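PDB 3GYK: 27kDa outer membrane protein from Silicibacter pomeroyi, which probably acts as a thiol-disulfide oxidoreductase through the thioredoxin-fold, DsbA-like domain that makes up most of this chain. Local coordinates for residues Y32-R38 / M92-A98; A14-P20 / P52-Y58. All coordinates share one frame. Residues are numbered along the deposited sequence.

Contact 1. Residues Y32-R38 / M92-A98; sequences YNCPYCR and MGMSGKA. With SO4 (sulfate ion), chain G; SO4 (sulfate ion), chain E.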
loop_
_atom_site.group_PDB
_atom_site.type_symbol
_atom_site.label_atom_id
_atom_site.label_comp_id
_atom_site.label_asym_id
_atom_site.label_seq_id
_atom_site.Cartn_x
_atom_site.Cartn_y
_atom_site.Cartn_z
ATOM N N TYR A 32 6.024 6.245 -1.084
ATOM C CA TYR A 32 7.340 5.610 -1.282
ATOM C C TYR A 32 8.532 6.425 -0.792
ATOM O O TYR A 32 9.608 5.878 -0.667
ATOM C CB TYR A 32 7.563 5.146 -2.748
ATOM C CG TYR A 32 6.635 4.016 -3.116
ATOM C CD1 TYR A 32 6.866 2.716 -2.633
ATOM C CD2 TYR A 32 5.521 4.243 -3.924
ATOM C CE1 TYR A 32 5.976 1.656 -2.935
ATOM C CE2 TYR A 32 4.624 3.187 -4.250
ATOM C CZ TYR A 32 4.864 1.909 -3.754
ATOM O OH TYR A 32 3.964 0.905 -4.058
ATOM N N ASN A 33 8.323 7.708 -0.470
ATOM C CA ASN A 33 9.371 8.547 0.064
ATOM C C ASN A 33 9.243 8.833 1.560
ATOM O O ASN A 33 10.029 9.614 2.133
ATOM C CB ASN A 33 9.430 9.844 -0.732
ATOM C CG ASN A 33 10.136 9.650 -2.077
ATOM O OD1 ASN A 33 11.234 9.096 -2.117
ATOM N ND2 ASN A 33 9.513 10.099 -3.165
ATOM N N CYS A 34 8.284 8.166 2.191
ATOM C CA CYS A 34 8.057 8.351 3.615
ATOM C C CYS A 34 8.986 7.448 4.443
ATOM O O CYS A 34 8.919 6.205 4.335
ATOM C CB CYS A 34 6.578 8.101 3.895
ATOM S SG CYS A 34 6.179 7.988 5.669
ATOM N N PRO A 35 9.845 8.050 5.282
ATOM C CA PRO A 35 10.827 7.263 6.049
ATOM C C PRO A 35 10.157 6.223 6.949
ATOM O O PRO A 35 10.648 5.085 7.080
ATOM C CB PRO A 35 11.530 8.314 6.906
ATOM C CG PRO A 35 11.387 9.579 6.147
ATOM C CD PRO A 35 10.074 9.504 5.428
ATOM N N TYR A 36 9.045 6.596 7.587
ATOM C CA TYR A 36 8.376 5.605 8.420
ATOM C C TYR A 36 7.662 4.516 7.624
ATOM O O TYR A 36 7.512 3.422 8.129
ATOM C CB TYR A 36 7.419 6.268 9.428
ATOM C CG TYR A 36 8.049 6.670 10.744
ATOM C CD1 TYR A 36 8.142 8.009 11.113
ATOM C CD2 TYR A 36 8.478 5.707 11.662
ATOM C CE1 TYR A 36 8.689 8.374 12.328
ATOM C CE2 TYR A 36 9.009 6.061 12.883
ATOM C CZ TYR A 36 9.102 7.396 13.219
ATOM O OH TYR A 36 9.640 7.743 14.441
ATOM N N CYS A 37 7.186 4.819 6.410
ATOM C CA CYS A 37 6.689 3.755 5.510
ATOM C C CYS A 37 7.782 2.770 5.146
ATOM O O CYS A 37 7.559 1.541 5.117
ATOM C CB CYS A 37 6.089 4.362 4.241
ATOM S SG CYS A 37 4.568 5.288 4.593
ATOM N N ARG A 38 8.963 3.285 4.839
ATOM C CA ARG A 38 10.065 2.398 4.494
ATOM C C ARG A 38 10.422 1.486 5.689
ATOM O O ARG A 38 10.734 0.294 5.508
ATOM C CB ARG A 38 11.267 3.206 3.988
ATOM C CG ARG A 38 11.015 3.889 2.668
ATOM C CD ARG A 38 12.281 4.562 2.108
ATOM N NE ARG A 38 12.005 5.067 0.769
ATOM C CZ ARG A 38 12.936 5.490 -0.082
ATOM N NH1 ARG A 38 14.212 5.460 0.262
ATOM N NH2 ARG A 38 12.570 5.934 -1.282
HETATM N N MSE A 92 9.838 0.243 -1.988
HETATM C CA MSE A 92 9.832 0.539 -0.564
HETATM C C MSE A 92 11.164 0.171 0.115
HETATM O O MSE A 92 11.536 0.773 1.140
HETATM C CB MSE A 92 8.583 -0.107 0.080
HETATM C CG MSE A 92 8.171 0.455 1.382
HETATM SE SE MSE A 92 7.797 2.380 1.345
HETATM C CE MSE A 92 5.955 2.434 0.762
ATOM N N GLY A 93 11.930 -0.748 -0.496
ATOM C CA GLY A 93 13.232 -1.144 0.031
ATOM C C GLY A 93 14.432 -0.490 -0.637
ATOM O O GLY A 93 15.596 -0.844 -0.367
HETATM N N MSE A 94 14.174 0.475 -1.509
HETATM C CA MSE A 94 15.248 1.103 -2.282
HETATM C C MSE A 94 16.117 2.054 -1.451
HETATM O O MSE A 94 15.700 2.536 -0.398
HETATM C CB MSE A 94 14.687 1.853 -3.486
HETATM C CG MSE A 94 14.179 3.239 -3.165
HETATM SE SE MSE A 94 13.173 3.922 -4.645
HETATM C CE MSE A 94 14.675 4.401 -5.826
ATOM N N SER A 95 17.312 2.332 -1.949
ATOM C CA SER A 95 18.179 3.319 -1.326
ATOM C C SER A 95 18.007 4.625 -2.112
ATOM O O SER A 95 18.001 4.622 -3.339
ATOM C CB SER A 95 19.614 2.820 -1.346
ATOM O OG SER A 95 20.477 3.749 -0.722
ATOM N N GLY A 96 17.799 5.736 -1.419
ATOM C CA GLY A 96 17.628 7.000 -2.132
ATOM C C GLY A 96 16.203 7.283 -2.563
ATOM O O GLY A 96 15.278 6.501 -2.287
ATOM N N LYS A 97 16.035 8.404 -3.258
ATOM C CA LYS A 97 14.715 8.975 -3.480
ATOM C C LYS A 97 13.918 8.253 -4.551
ATOM O O LYS A 97 14.450 7.907 -5.616
ATOM C CB LYS A 97 14.818 10.446 -3.875
ATOM C CG LYS A 97 13.463 11.159 -3.923
ATOM C CD LYS A 97 13.635 12.672 -4.014
ATOM C CE LYS A 97 12.280 13.374 -4.145
ATOM N NZ LYS A 97 12.542 14.822 -4.405
ATOM N N ALA A 98 12.634 8.072 -4.269
ATOM C CA ALA A 98 11.706 7.620 -5.284
ATOM C C ALA A 98 11.312 8.821 -6.145
ATOM O O ALA A 98 10.394 9.578 -5.827
ATOM C CB ALA A 98 10.486 6.954 -4.662
HETATM S S SO4 G . 18.515 0.286 -4.388
HETATM O O1 SO4 G . 19.256 0.089 -3.145
HETATM O O2 SO4 G . 18.283 1.701 -4.647
HETATM O O3 SO4 G . 19.254 -0.297 -5.509
HETATM O O4 SO4 G . 17.266 -0.466 -4.293
HETATM S S SO4 E . 14.755 15.088 -7.178
HETATM O O1 SO4 E . 16.110 14.730 -6.786
HETATM O O2 SO4 E . 14.762 15.602 -8.546
HETATM O O3 SO4 E . 13.901 13.915 -7.097
HETATM O O4 SO4 E . 14.253 16.113 -6.270
HETATM O O HOH W 1 12.434 -0.523 3.496
#
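Asn33 and Arg38 do most of the polar work, reaching for backbone atoms of the loop after helix 84-92. The Asn33 amide pairs with the backbone N and O of Ala98: Ala98 N donates to Asn33 OD1 (2.8 Å) and Asn33 ND2 to Ala98 O (2.9 Å), with Ser68 a further partner of ND2. Arg38 NE and NH2 donate to Tyr32 O at 2.9 and 3.0 Å, while Arg38 NH1 and NH2 converge on Gly96 O at 3.0 and 2.9 Å, bridging the segments. Cys34-Pro35-Tyr36-Cys37 at the start of helix 35-50 fits the CxxC redox motif of the thioredoxin fold; both cysteines are free thiols, and Cys34 SG N-caps the helix by accepting from Cys37 N (3.4 Å). Selenomethionine Met92 packs between Tyr32 and Cys37, CE 3.5 Å from Tyr32 CD1 and SE 3.9 Å from Cys37 CB; SE, 5.2 Å from the Tyr32 ring centroid, also makes an oblique Met-aromatic contact. Glu60 and His88 satisfy the Tyr32 hydroxyl. A water 2.8 Å from both Arg38 O and Met92 O bridges them. Sulfates, probably from the crystallisation liquor, accept from Ser95 N (chain G O2, 2.9 Å) and Lys97 NZ (chain E O4, 2.8 Å).

Contact 2. Residues A14-P20 / P52-Y58; sequences APVLGNP and PNVRLVY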
loop_
_atom_site.group_PDB
_atom_site.type_symbol
_atom_site.label_atom_id
_atom_site.label_comp_id
_atom_site.label_asym_id
_atom_site.label_seq_id
_atom_site.Cartn_x
_atom_site.Cartn_y
_atom_site.Cartn_z
ATOM N N ALA A 14 -8.029 -1.609 -5.396
ATOM C CA ALA A 14 -6.991 -1.541 -4.353
ATOM C C ALA A 14 -6.269 -2.879 -4.289
ATOM O O ALA A 14 -6.922 -3.921 -4.117
ATOM C CB ALA A 14 -7.636 -1.205 -2.974
ATOM N N PRO A 15 -4.929 -2.871 -4.416
ATOM C CA PRO A 15 -4.241 -4.168 -4.369
ATOM C C PRO A 15 -4.490 -4.961 -3.088
ATOM O O PRO A 15 -4.584 -4.394 -2.002
ATOM C CB PRO A 15 -2.759 -3.795 -4.459
ATOM C CG PRO A 15 -2.758 -2.460 -5.176
ATOM C CD PRO A 15 -4.007 -1.751 -4.704
ATOM N N VAL A 16 -4.566 -6.277 -3.245
ATOM C CA VAL A 16 -4.717 -7.184 -2.125
ATOM C C VAL A 16 -3.483 -8.088 -2.055
ATOM O O VAL A 16 -3.140 -8.754 -3.038
ATOM C CB VAL A 16 -5.981 -8.057 -2.294
ATOM C CG1 VAL A 16 -6.042 -9.159 -1.214
ATOM C CG2 VAL A 16 -7.250 -7.167 -2.245
ATOM N N LEU A 17 -2.835 -8.102 -0.896
ATOM C CA LEU A 17 -1.721 -9.001 -0.613
ATOM C C LEU A 17 -2.082 -9.904 0.552
ATOM O O LEU A 17 -3.172 -9.798 1.089
ATOM C CB LEU A 17 -0.454 -8.195 -0.283
ATOM C CG LEU A 17 0.218 -7.502 -1.475
ATOM C CD1 LEU A 17 -0.581 -6.291 -1.926
ATOM C CD2 LEU A 17 1.616 -7.050 -1.026
ATOM N N GLY A 18 -1.183 -10.823 0.922
ATOM C CA GLY A 18 -1.461 -11.721 2.052
ATOM C C GLY A 18 -2.508 -12.719 1.594
ATOM O O GLY A 18 -2.528 -13.122 0.417
ATOM N N ASN A 19 -3.399 -13.123 2.496
ATOM C CA ASN A 19 -4.367 -14.161 2.161
ATOM C C ASN A 19 -5.638 -13.449 1.683
ATOM O O ASN A 19 -6.265 -12.734 2.462
ATOM C CB ASN A 19 -4.659 -15.009 3.415
ATOM C CG ASN A 19 -5.525 -16.212 3.127
ATOM O OD1 ASN A 19 -6.356 -16.206 2.212
ATOM N ND2 ASN A 19 -5.314 -17.282 3.888
ATOM N N PRO A 20 -6.050 -13.655 0.422
ATOM C CA PRO A 20 -7.209 -12.873 -0.059
ATOM C C PRO A 20 -8.503 -13.203 0.691
ATOM O O PRO A 20 -9.438 -12.420 0.646
ATOM C CB PRO A 20 -7.371 -13.330 -1.511
ATOM C CG PRO A 20 -6.081 -14.009 -1.859
ATOM C CD PRO A 20 -5.539 -14.580 -0.607
ATOM N N PRO A 52 -0.796 -16.312 8.406
ATOM C CA PRO A 52 -1.295 -16.628 7.074
ATOM C C PRO A 52 -2.790 -16.344 6.914
ATOM O O PRO A 52 -3.364 -16.687 5.878
ATOM C CB PRO A 52 -1.025 -18.133 6.949
ATOM C CG PRO A 52 -1.097 -18.661 8.334
ATOM C CD PRO A 52 -0.567 -17.521 9.217
ATOM N N ASN A 53 -3.416 -15.750 7.929
ATOM C CA ASN A 53 -4.851 -15.471 7.874
ATOM C C ASN A 53 -5.122 -13.961 7.872
ATOM O O ASN A 53 -6.200 -13.500 8.263
ATOM C CB ASN A 53 -5.569 -16.197 9.030
ATOM C CG ASN A 53 -7.056 -16.422 8.759
ATOM O OD1 ASN A 53 -7.502 -16.455 7.605
ATOM N ND2 ASN A 53 -7.814 -16.651 9.825
ATOM N N VAL A 54 -4.123 -13.189 7.438
ATOM C CA VAL A 54 -4.228 -11.713 7.346
ATOM C C VAL A 54 -4.290 -11.348 5.870
ATOM O O VAL A 54 -3.481 -11.808 5.050
ATOM C CB VAL A 54 -3.020 -11.014 8.016
ATOM C CG1 VAL A 54 -2.957 -9.518 7.640
ATOM C CG2 VAL A 54 -3.093 -11.153 9.565
ATOM N N ARG A 55 -5.296 -10.569 5.530
ATOM C CA ARG A 55 -5.467 -9.983 4.231
ATOM C C ARG A 55 -4.938 -8.552 4.296
ATOM O O ARG A 55 -5.289 -7.817 5.219
ATOM C CB ARG A 55 -6.954 -9.889 4.003
ATOM C CG ARG A 55 -7.383 -9.438 2.673
ATOM C CD ARG A 55 -8.848 -9.904 2.648
ATOM N NE ARG A 55 -9.446 -9.490 1.409
ATOM C CZ ARG A 55 -9.992 -8.300 1.221
ATOM N NH1 ARG A 55 -10.061 -7.433 2.228
ATOM N NH2 ARG A 55 -10.488 -8.001 0.025
ATOM N N LEU A 56 -4.149 -8.142 3.309
ATOM C CA LEU A 56 -3.503 -6.820 3.355
ATOM C C LEU A 56 -3.903 -5.974 2.150
ATOM O O LEU A 56 -3.621 -6.355 1.010
ATOM C CB LEU A 56 -1.990 -7.003 3.372
ATOM C CG LEU A 56 -1.136 -5.750 3.274
ATOM C CD1 LEU A 56 -1.263 -4.993 4.573
ATOM C CD2 LEU A 56 0.286 -6.183 3.065
ATOM N N VAL A 57 -4.559 -4.836 2.404
ATOM C CA VAL A 57 -5.122 -3.982 1.340
ATOM C C VAL A 57 -4.254 -2.719 1.279
ATOM O O VAL A 57 -3.970 -2.093 2.311
ATOM C CB VAL A 57 -6.623 -3.628 1.587
ATOM C CG1 VAL A 57 -7.085 -2.460 0.664
ATOM C CG2 VAL A 57 -7.511 -4.866 1.364
ATOM N N TYR A 58 -3.854 -2.330 0.073
ATOM C CA TYR A 58 -2.987 -1.160 -0.072
ATOM C C TYR A 58 -3.696 0.061 -0.632
ATOM O O TYR A 58 -4.402 -0.031 -1.659
ATOM C CB TYR A 58 -1.811 -1.518 -0.978
ATOM C CG TYR A 58 -0.662 -2.216 -0.286
ATOM C CD1 TYR A 58 -0.654 -2.431 1.092
ATOM C CD2 TYR A 58 0.446 -2.595 -1.009
ATOM C CE1 TYR A 58 0.453 -3.025 1.730
ATOM C CE2 TYR A 58 1.542 -3.194 -0.388
ATOM C CZ TYR A 58 1.543 -3.394 0.975
ATOM O OH TYR A 58 2.632 -3.991 1.567
HETATM O O HOH W 2 -9.817 -10.433 -1.469
#
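Strand 16-18 is a short edge strand running antiparallel to strand 54-58, their axes 4.5 Å apart at closest approach. Leu17 and Leu56 form the hydrogen-bonded pair, with Leu17 N to Leu56 O at 2.7 Å and Leu56 N to Leu17 O at 2.9 Å; Tyr58 N to Pro15 O (3.0 Å) and Asn19 N to Val54 O (2.9 Å) extend the ladder. The two leucines share one face but differ in chi1, m for Leu17 and t for Leu56, and Leu17 CB rests 4.0 Å from Leu56 CD2. Leu17 also lays CD1 over the Tyr58 ring, a CH-pi contact 4.3 Å from the centroid. On the other face Val16 and Val57, both with chi1 t, meet CG2 to CG2 at 4.3 Å. Gly18 has a positive phi, and a CB there would clash with Val54 O. Beyond it Asn19, chi1 t, sends ND2 to Pro52 O (2.8 Å). Arg55 is extended to chi3 and then turns at chi4 (-86°); its NE makes a weak bond to Pro20 O (3.0 Å), while its guanidinium also binds Thr25 and the Phe9 carbonyl. Strand 54-60 pairs through Arg55 and Val57 with parallel strand 24-30; Val54 and Leu56 pack on helix 35-50, and Pro15, Leu17 and Tyr58 against helix 84-92.

The segments alternate along the chain: 14-20, then 32-38, then 52-58, then 92-98. The two contacts thus interlock in sequence, yet their centres lie about 21 Å apart on opposite sides of the chain's centre, with nearest atoms about 6 Å apart. Helix 35-50, which begins in contact 1, leads directly into strand 54-60 of contact 2, and with strand 24-30 before it this makes a beta-alpha-beta unit of the thioredoxin fold. Helix 84-92 spans both: it packs on the sheet edge in contact 2 and ends at Met92 in contact 1. One contact therefore builds the edge of the central sheet, the other holds the probable redox motif in its first segment.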